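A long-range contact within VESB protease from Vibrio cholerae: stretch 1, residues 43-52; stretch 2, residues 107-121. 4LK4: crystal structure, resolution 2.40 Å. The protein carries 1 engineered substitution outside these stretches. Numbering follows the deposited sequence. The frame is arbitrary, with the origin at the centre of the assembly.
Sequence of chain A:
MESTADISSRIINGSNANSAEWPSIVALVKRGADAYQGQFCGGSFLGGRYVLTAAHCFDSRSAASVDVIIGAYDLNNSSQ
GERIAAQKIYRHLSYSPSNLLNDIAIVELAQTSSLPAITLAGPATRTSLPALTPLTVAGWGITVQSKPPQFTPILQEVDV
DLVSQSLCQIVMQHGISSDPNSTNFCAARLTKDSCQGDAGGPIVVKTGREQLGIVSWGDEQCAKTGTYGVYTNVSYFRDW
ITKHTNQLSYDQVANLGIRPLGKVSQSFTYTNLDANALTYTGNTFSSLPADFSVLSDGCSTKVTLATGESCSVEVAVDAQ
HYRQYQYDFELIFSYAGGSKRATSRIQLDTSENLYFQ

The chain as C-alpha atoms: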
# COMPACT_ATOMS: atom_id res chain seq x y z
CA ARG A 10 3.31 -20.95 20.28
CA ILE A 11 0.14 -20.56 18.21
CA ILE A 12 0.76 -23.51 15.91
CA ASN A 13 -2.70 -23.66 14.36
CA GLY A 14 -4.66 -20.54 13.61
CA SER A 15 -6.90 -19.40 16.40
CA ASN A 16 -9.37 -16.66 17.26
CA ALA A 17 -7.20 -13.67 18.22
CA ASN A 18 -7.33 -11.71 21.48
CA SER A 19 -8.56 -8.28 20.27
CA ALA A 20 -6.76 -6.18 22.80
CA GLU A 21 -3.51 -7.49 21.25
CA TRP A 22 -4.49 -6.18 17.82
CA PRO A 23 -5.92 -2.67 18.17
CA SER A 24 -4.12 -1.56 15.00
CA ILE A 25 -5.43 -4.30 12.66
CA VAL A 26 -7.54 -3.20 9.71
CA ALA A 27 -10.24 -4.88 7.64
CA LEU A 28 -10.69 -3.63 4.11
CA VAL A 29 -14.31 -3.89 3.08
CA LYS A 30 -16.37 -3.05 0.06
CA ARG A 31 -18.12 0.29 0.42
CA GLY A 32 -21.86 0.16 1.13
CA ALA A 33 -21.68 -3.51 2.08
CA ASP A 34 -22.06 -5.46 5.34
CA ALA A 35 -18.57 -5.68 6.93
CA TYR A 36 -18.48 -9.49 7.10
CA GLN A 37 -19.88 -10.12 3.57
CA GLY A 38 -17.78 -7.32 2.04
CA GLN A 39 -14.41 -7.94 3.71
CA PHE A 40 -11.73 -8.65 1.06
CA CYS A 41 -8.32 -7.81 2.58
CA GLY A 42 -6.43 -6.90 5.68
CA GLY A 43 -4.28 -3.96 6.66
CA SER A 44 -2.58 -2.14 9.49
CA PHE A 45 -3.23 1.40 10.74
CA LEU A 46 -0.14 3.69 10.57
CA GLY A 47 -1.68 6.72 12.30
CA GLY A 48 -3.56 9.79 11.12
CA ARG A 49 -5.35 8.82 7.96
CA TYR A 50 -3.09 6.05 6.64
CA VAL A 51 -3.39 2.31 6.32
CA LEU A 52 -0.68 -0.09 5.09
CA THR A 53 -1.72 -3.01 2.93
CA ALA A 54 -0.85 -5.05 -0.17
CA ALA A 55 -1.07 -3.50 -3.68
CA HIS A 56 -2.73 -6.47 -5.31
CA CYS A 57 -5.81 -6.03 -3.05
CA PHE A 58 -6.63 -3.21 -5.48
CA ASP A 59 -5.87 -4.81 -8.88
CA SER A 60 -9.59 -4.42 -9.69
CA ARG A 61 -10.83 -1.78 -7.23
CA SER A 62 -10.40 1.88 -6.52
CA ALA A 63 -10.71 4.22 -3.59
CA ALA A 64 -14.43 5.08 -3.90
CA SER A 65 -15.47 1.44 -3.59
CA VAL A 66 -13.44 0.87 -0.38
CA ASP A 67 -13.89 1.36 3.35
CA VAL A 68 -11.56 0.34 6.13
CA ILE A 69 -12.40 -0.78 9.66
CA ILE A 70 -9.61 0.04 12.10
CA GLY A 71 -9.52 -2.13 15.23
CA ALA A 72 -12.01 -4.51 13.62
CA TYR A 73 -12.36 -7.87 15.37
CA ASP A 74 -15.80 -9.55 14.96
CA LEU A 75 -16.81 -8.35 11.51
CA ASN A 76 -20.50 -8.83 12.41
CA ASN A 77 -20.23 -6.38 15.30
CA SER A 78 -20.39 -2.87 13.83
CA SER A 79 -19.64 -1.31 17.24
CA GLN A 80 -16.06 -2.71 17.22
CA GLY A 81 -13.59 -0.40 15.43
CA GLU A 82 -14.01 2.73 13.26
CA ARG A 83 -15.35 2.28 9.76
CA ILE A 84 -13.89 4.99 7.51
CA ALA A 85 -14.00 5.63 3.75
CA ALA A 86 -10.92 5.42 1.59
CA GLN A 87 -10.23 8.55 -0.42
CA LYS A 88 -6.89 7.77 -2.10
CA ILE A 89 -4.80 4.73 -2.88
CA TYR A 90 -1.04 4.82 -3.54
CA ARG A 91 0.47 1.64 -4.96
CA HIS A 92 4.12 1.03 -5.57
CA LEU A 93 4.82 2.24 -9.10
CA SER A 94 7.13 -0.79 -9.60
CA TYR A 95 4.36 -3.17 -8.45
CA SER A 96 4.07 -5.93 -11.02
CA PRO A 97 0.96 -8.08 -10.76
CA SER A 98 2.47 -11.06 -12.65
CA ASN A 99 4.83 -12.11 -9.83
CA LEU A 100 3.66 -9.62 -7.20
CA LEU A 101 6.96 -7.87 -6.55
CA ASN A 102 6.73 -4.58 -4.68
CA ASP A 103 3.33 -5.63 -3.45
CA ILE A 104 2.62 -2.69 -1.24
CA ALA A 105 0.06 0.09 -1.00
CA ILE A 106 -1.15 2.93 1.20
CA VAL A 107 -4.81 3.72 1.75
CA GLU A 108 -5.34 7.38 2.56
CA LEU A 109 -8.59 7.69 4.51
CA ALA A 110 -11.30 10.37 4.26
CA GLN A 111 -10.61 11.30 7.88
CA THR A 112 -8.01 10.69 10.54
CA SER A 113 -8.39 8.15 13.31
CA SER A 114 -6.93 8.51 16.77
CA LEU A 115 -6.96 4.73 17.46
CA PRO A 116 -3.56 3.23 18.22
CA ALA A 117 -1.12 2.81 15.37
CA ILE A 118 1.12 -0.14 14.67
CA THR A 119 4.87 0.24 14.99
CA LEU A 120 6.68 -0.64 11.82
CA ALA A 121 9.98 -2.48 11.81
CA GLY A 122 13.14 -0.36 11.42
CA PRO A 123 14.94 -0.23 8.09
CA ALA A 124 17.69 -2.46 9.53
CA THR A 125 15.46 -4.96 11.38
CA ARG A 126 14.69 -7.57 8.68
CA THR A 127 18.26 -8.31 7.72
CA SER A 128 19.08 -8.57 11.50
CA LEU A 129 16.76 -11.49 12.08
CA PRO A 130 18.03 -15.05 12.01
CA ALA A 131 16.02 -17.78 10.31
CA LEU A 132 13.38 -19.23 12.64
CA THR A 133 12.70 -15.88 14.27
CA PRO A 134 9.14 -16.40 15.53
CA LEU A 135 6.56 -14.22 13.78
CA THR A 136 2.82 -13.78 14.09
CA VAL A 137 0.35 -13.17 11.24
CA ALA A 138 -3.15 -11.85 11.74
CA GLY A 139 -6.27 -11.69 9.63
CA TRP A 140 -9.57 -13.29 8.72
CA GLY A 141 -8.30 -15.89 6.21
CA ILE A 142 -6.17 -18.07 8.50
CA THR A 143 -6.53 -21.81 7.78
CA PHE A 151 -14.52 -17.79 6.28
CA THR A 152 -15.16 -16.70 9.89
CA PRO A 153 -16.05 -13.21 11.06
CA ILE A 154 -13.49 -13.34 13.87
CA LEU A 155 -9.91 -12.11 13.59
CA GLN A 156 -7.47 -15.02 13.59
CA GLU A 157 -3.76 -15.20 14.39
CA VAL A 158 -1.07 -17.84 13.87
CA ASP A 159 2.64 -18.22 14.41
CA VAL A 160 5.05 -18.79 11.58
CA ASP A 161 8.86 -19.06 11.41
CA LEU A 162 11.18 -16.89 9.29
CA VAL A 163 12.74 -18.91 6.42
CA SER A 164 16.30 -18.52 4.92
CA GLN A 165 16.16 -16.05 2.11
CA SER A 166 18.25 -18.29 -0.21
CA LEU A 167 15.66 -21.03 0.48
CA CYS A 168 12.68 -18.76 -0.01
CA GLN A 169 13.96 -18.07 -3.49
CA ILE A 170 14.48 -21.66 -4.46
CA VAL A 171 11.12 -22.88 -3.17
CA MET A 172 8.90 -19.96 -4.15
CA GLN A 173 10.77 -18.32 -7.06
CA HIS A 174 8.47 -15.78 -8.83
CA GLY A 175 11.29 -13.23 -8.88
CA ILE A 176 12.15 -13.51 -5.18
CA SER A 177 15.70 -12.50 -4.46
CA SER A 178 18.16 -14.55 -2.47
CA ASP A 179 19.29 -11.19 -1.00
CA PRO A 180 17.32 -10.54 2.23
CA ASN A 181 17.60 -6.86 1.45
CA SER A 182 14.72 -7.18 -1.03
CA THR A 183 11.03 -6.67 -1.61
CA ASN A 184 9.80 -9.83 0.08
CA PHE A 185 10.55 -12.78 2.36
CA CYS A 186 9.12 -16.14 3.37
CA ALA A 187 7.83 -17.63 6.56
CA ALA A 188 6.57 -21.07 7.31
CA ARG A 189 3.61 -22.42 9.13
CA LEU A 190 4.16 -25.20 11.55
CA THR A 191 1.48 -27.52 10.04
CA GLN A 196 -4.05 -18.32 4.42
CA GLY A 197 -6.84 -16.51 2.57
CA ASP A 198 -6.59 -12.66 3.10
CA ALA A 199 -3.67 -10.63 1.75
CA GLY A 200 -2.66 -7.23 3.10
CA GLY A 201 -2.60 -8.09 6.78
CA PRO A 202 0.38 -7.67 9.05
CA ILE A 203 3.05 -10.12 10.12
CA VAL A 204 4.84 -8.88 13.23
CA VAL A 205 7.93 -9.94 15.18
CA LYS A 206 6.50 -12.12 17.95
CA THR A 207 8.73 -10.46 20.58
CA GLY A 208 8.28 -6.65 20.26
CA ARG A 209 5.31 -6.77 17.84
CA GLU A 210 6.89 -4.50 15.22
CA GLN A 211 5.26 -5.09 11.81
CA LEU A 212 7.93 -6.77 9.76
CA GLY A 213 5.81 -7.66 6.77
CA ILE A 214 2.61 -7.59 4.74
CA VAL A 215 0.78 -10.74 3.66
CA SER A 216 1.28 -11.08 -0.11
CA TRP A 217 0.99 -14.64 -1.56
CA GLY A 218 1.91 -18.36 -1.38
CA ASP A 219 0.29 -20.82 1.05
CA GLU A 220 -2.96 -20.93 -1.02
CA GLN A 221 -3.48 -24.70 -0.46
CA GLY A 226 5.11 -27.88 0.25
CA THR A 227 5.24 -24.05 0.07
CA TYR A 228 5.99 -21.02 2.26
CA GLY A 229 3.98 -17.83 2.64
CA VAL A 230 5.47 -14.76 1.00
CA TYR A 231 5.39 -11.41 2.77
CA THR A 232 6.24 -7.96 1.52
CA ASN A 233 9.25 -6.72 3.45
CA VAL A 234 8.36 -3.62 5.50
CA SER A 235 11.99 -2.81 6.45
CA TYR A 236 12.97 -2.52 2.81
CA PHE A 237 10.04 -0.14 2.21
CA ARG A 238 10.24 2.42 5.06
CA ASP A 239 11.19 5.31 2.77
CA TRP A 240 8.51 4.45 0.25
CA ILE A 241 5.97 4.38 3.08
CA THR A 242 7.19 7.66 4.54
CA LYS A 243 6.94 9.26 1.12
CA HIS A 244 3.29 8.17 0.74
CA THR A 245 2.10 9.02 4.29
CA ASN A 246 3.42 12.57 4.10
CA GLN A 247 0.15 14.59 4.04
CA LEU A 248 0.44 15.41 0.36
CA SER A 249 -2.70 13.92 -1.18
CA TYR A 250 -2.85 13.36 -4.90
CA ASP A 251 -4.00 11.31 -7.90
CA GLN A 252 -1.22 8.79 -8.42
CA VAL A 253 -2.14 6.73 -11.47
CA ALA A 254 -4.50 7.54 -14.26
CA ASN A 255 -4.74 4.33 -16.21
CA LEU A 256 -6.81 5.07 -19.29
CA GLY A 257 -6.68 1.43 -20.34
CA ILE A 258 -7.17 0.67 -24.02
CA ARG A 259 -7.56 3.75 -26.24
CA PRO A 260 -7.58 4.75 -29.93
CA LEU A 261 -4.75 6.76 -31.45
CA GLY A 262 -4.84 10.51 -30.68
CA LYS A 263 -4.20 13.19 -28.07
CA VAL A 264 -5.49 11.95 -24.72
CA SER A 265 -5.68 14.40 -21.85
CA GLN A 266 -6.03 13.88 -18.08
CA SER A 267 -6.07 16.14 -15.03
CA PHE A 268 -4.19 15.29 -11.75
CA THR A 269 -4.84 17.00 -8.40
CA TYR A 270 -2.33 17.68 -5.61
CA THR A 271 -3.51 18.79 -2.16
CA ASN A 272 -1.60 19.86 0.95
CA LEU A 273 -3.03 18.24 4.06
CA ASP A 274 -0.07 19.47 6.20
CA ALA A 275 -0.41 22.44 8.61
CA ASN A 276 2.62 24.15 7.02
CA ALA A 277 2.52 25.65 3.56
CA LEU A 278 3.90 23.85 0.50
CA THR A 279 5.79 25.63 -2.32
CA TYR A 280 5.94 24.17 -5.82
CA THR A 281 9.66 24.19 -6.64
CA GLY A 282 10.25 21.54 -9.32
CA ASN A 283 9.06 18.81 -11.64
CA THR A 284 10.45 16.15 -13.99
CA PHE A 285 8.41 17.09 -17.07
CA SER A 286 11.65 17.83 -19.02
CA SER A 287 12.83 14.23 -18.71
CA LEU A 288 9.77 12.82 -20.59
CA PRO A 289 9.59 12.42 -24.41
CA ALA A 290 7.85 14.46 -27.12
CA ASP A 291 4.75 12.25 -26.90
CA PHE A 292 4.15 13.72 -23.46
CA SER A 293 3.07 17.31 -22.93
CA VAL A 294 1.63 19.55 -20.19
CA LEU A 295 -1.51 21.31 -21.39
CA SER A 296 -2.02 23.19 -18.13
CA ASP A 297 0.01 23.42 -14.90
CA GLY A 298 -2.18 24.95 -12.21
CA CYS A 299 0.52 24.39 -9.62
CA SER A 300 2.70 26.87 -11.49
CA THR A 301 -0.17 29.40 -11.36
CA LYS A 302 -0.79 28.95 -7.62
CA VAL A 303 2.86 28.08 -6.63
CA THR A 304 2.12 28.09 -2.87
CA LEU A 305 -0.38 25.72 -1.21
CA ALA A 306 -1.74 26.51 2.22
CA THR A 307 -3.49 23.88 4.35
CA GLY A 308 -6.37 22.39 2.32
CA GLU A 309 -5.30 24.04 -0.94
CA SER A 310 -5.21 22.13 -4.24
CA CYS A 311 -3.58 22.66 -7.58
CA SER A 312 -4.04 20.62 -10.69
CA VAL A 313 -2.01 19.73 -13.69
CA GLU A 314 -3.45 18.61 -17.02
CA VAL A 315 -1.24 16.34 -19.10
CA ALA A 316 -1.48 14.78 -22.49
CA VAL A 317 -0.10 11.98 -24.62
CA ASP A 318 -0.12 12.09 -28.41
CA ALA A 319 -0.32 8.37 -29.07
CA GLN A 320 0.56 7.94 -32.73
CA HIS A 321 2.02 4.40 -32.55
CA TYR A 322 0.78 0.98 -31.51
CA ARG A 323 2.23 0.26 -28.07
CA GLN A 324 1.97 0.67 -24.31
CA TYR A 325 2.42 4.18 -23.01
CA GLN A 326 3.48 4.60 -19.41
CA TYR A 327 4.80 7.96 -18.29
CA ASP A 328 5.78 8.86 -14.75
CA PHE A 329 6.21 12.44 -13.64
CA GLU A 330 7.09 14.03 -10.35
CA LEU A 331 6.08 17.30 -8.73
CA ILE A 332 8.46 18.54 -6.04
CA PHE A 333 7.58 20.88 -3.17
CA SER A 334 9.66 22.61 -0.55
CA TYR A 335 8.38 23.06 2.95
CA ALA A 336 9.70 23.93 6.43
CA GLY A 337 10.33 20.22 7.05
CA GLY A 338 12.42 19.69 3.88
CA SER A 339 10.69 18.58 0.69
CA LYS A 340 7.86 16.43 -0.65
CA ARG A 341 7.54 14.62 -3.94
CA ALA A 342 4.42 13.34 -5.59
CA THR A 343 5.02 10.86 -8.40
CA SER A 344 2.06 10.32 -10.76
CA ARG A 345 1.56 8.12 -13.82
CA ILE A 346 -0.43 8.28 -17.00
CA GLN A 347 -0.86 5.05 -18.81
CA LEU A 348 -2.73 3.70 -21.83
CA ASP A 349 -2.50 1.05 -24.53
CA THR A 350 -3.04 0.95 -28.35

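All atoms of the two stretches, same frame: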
# COMPACT_ATOMS: atom_id res chain seq x y z
N GLY A 43 -5.17 -5.10 6.65
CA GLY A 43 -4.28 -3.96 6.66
C GLY A 43 -3.86 -3.66 8.07
O GLY A 43 -4.27 -4.35 9.00
N SER A 44 -3.02 -2.64 8.20
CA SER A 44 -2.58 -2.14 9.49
C SER A 44 -2.71 -0.63 9.49
O SER A 44 -2.58 0.01 8.44
CB SER A 44 -1.15 -2.61 9.80
OG SER A 44 -0.16 -1.90 9.09
N PHE A 45 -3.01 -0.04 10.65
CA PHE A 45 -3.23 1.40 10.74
C PHE A 45 -1.93 2.10 11.11
O PHE A 45 -1.34 1.74 12.13
CB PHE A 45 -4.31 1.70 11.78
CG PHE A 45 -4.60 3.18 11.96
CD1 PHE A 45 -4.86 3.97 10.87
CD2 PHE A 45 -4.62 3.76 13.24
CE1 PHE A 45 -5.12 5.33 11.04
CE2 PHE A 45 -4.88 5.11 13.41
CZ PHE A 45 -5.12 5.89 12.31
N LEU A 46 -1.45 3.05 10.30
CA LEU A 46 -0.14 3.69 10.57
C LEU A 46 -0.24 4.97 11.39
O LEU A 46 0.76 5.50 11.84
CB LEU A 46 0.61 3.99 9.29
CG LEU A 46 0.87 2.81 8.38
CD1 LEU A 46 1.32 3.28 7.02
CD2 LEU A 46 1.91 1.89 8.97
N GLY A 47 -1.46 5.46 11.59
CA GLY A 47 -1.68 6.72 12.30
C GLY A 47 -2.26 7.75 11.33
O GLY A 47 -2.08 7.65 10.09
N GLY A 48 -2.98 8.71 11.90
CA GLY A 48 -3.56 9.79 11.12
C GLY A 48 -4.59 9.21 10.21
O GLY A 48 -5.52 8.62 10.66
N ARG A 49 -4.39 9.33 8.91
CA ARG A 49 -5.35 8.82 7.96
C ARG A 49 -4.77 7.74 7.05
O ARG A 49 -5.26 7.54 5.95
CB ARG A 49 -5.96 9.99 7.15
CG ARG A 49 -4.97 10.80 6.31
CD ARG A 49 -5.66 11.70 5.30
NE ARG A 49 -6.05 12.97 5.90
CZ ARG A 49 -7.30 13.43 6.03
NH1 ARG A 49 -8.35 12.74 5.59
NH2 ARG A 49 -7.50 14.60 6.61
N TYR A 50 -3.76 7.00 7.51
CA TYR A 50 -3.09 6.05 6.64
C TYR A 50 -3.12 4.62 7.10
O TYR A 50 -2.90 4.31 8.27
CB TYR A 50 -1.66 6.46 6.44
CG TYR A 50 -1.51 7.84 5.86
CD1 TYR A 50 -1.77 8.08 4.52
CD2 TYR A 50 -1.09 8.92 6.66
CE1 TYR A 50 -1.64 9.34 3.98
CE2 TYR A 50 -0.94 10.20 6.12
CZ TYR A 50 -1.22 10.40 4.77
OH TYR A 50 -1.10 11.63 4.20
N VAL A 51 -3.36 3.74 6.14
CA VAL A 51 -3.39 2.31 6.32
C VAL A 51 -2.39 1.65 5.36
O VAL A 51 -2.27 2.04 4.21
CB VAL A 51 -4.78 1.81 5.98
CG1 VAL A 51 -4.80 0.30 5.86
CG2 VAL A 51 -5.77 2.30 7.02
N LEU A 52 -1.68 0.65 5.86
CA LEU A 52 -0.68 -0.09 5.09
C LEU A 52 -1.29 -1.41 4.70
O LEU A 52 -1.95 -2.08 5.53
CB LEU A 52 0.53 -0.37 5.96
CG LEU A 52 1.65 -1.20 5.34
CD1 LEU A 52 2.18 -0.57 4.07
CD2 LEU A 52 2.78 -1.41 6.34
N VAL A 107 -3.47 3.18 1.88
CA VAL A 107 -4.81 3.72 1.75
C VAL A 107 -4.85 4.99 2.58
O VAL A 107 -4.60 4.96 3.77
CB VAL A 107 -5.87 2.72 2.22
CG1 VAL A 107 -7.27 3.26 1.97
CG2 VAL A 107 -5.68 1.38 1.51
N GLU A 108 -5.12 6.12 1.91
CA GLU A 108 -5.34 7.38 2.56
C GLU A 108 -6.83 7.45 2.83
O GLU A 108 -7.62 7.20 1.93
CB GLU A 108 -4.92 8.46 1.59
CG GLU A 108 -5.03 9.88 2.13
CD GLU A 108 -4.81 10.92 1.06
OE1 GLU A 108 -3.65 11.06 0.61
OE2 GLU A 108 -5.81 11.61 0.69
N LEU A 109 -7.20 7.76 4.06
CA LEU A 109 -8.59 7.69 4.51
C LEU A 109 -9.25 9.05 4.45
O LEU A 109 -8.58 10.05 4.57
CB LEU A 109 -8.60 7.25 5.96
CG LEU A 109 -8.00 5.87 6.21
CD1 LEU A 109 -8.32 5.43 7.63
CD2 LEU A 109 -8.56 4.86 5.23
N ALA A 110 -10.57 9.09 4.32
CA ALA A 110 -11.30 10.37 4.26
C ALA A 110 -11.27 11.16 5.57
O ALA A 110 -11.66 12.32 5.61
CB ALA A 110 -12.74 10.16 3.82
N GLN A 111 -10.84 10.55 6.65
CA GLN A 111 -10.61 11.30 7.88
C GLN A 111 -9.61 10.55 8.73
O GLN A 111 -9.37 9.37 8.51
CB GLN A 111 -11.93 11.51 8.63
CG GLN A 111 -12.85 10.31 8.55
CD GLN A 111 -14.17 10.47 9.29
OE1 GLN A 111 -14.26 11.17 10.31
NE2 GLN A 111 -15.20 9.78 8.79
N THR A 112 -9.01 11.25 9.68
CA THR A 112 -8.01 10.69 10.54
C THR A 112 -8.68 9.82 11.59
O THR A 112 -9.85 10.02 11.90
CB THR A 112 -7.22 11.81 11.26
OG1 THR A 112 -8.12 12.59 12.07
CG2 THR A 112 -6.52 12.73 10.25
N SER A 113 -7.97 8.84 12.11
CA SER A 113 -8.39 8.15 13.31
C SER A 113 -7.39 8.45 14.39
O SER A 113 -6.21 8.74 14.10
CB SER A 113 -8.45 6.65 13.11
OG SER A 113 -8.95 5.98 14.27
N SER A 114 -7.84 8.36 15.64
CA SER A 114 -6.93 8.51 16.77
C SER A 114 -6.71 7.17 17.48
O SER A 114 -6.06 7.12 18.50
CB SER A 114 -7.43 9.60 17.72
OG SER A 114 -8.62 9.21 18.39
N LEU A 115 -7.23 6.07 16.92
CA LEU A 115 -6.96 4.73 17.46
C LEU A 115 -5.47 4.41 17.40
O LEU A 115 -4.75 5.05 16.65
CB LEU A 115 -7.74 3.67 16.68
CG LEU A 115 -9.26 3.75 16.86
CD1 LEU A 115 -9.91 2.66 16.03
CD2 LEU A 115 -9.67 3.59 18.32
N PRO A 116 -5.00 3.44 18.20
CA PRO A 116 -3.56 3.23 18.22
C PRO A 116 -3.02 2.75 16.89
O PRO A 116 -3.70 2.03 16.15
CB PRO A 116 -3.37 2.15 19.28
CG PRO A 116 -4.63 2.14 20.08
CD PRO A 116 -5.71 2.56 19.13
N ALA A 117 -1.79 3.16 16.60
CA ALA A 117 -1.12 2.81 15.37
C ALA A 117 -0.12 1.68 15.62
O ALA A 117 0.40 1.51 16.71
CB ALA A 117 -0.41 4.02 14.80
N ILE A 118 0.12 0.88 14.59
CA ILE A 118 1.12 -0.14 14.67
C ILE A 118 2.51 0.50 14.59
O ILE A 118 2.66 1.60 14.10
CB ILE A 118 0.93 -1.15 13.53
CG1 ILE A 118 1.62 -2.48 13.90
CG2 ILE A 118 1.38 -0.58 12.18
CD1 ILE A 118 1.05 -3.65 13.12
N THR A 119 3.50 -0.20 15.09
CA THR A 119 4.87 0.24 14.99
C THR A 119 5.48 -0.62 13.92
O THR A 119 5.39 -1.85 13.96
CB THR A 119 5.58 0.09 16.35
OG1 THR A 119 4.93 0.92 17.32
CG2 THR A 119 7.06 0.50 16.25
N LEU A 120 6.08 0.05 12.95
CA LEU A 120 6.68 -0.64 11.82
C LEU A 120 8.09 -1.01 12.17
O LEU A 120 8.72 -0.34 12.96
CB LEU A 120 6.68 0.27 10.60
CG LEU A 120 5.33 0.61 9.97
CD1 LEU A 120 5.55 1.37 8.67
CD2 LEU A 120 4.53 -0.63 9.69
N ALA A 121 8.59 -2.09 11.58
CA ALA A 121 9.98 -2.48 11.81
C ALA A 121 10.95 -1.45 11.20
O ALA A 121 10.66 -0.82 10.18
CB ALA A 121 10.22 -3.85 11.22
O HOH W 1 -3.33 8.46 14.68
O HOH W 2 -1.05 11.67 1.57

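Stretch 1 is a hairpin, and stretch 2 wraps along it. The hairpin turns through a type II' beta turn from Gly47 to Tyr50. Its second strand, 50-52, runs antiparallel to strand 107-109. Val51 and Val107 form a hydrogen-bonded pair, with Val51 N to Val107 O and Val107 N to Val51 O both at 2.9 Å. Their side chains lie on the same face of the sheet and touch, Val51 CB to Val107 CB, at 4.0 Å. Leu109 extends this apolar patch, its CD1 lying 4.1 Å from Val51 CG2. On the other face, Tyr50 CE1 packs 3.9 Å from Glu108 CG. A water joins the polar ends of this pair, 2.6 Å from Tyr50 OH and 2.8 Å from Glu108 OE1.

Arg49 fills the hollow where stretch 2 turns its corner. Its backbone O accepts from Leu109 N at 2.7 Å. Its side chain reaches back to the same residue, and Arg49 NH1 donates to Leu109 O at 2.9 Å. Arg49 thus grips both polar backbone atoms of Leu109. Thr112 CG2 covers one face of the guanidinium.

Beyond the corner, Ser113 N donates to Gly48 O at 2.9 Å. A second water bridges Gly48 N and Ser113 O. Gly47 has backbone angles that call for glycine. Its N lies 3.7 Å from Ala117 CB, so the methyl sits close against the turn.

Phe45 is the large bump on the first strand. Stretch 2 bends around its ring. Ser113 CB lies 3.5 Å from Phe45 CZ. Two carbonyls approach the ring edge: Leu115 O is 3.2 Å from Phe45 CE2, and Pro116 O is 3.5 Å from Phe45 CD2. Phe45 O anchors the far side of this bend, accepting from Ile118 N at 3.0 Å. Finally, Leu120 rests against the neighbouring tips of Leu46 and Leu52. Leu120 CD2 touches both, 3.7 Å from Leu46 CD2 and 3.9 Å from Leu52 CD2; Leu120 CD1 is also 3.7 Å from Leu46 CD2.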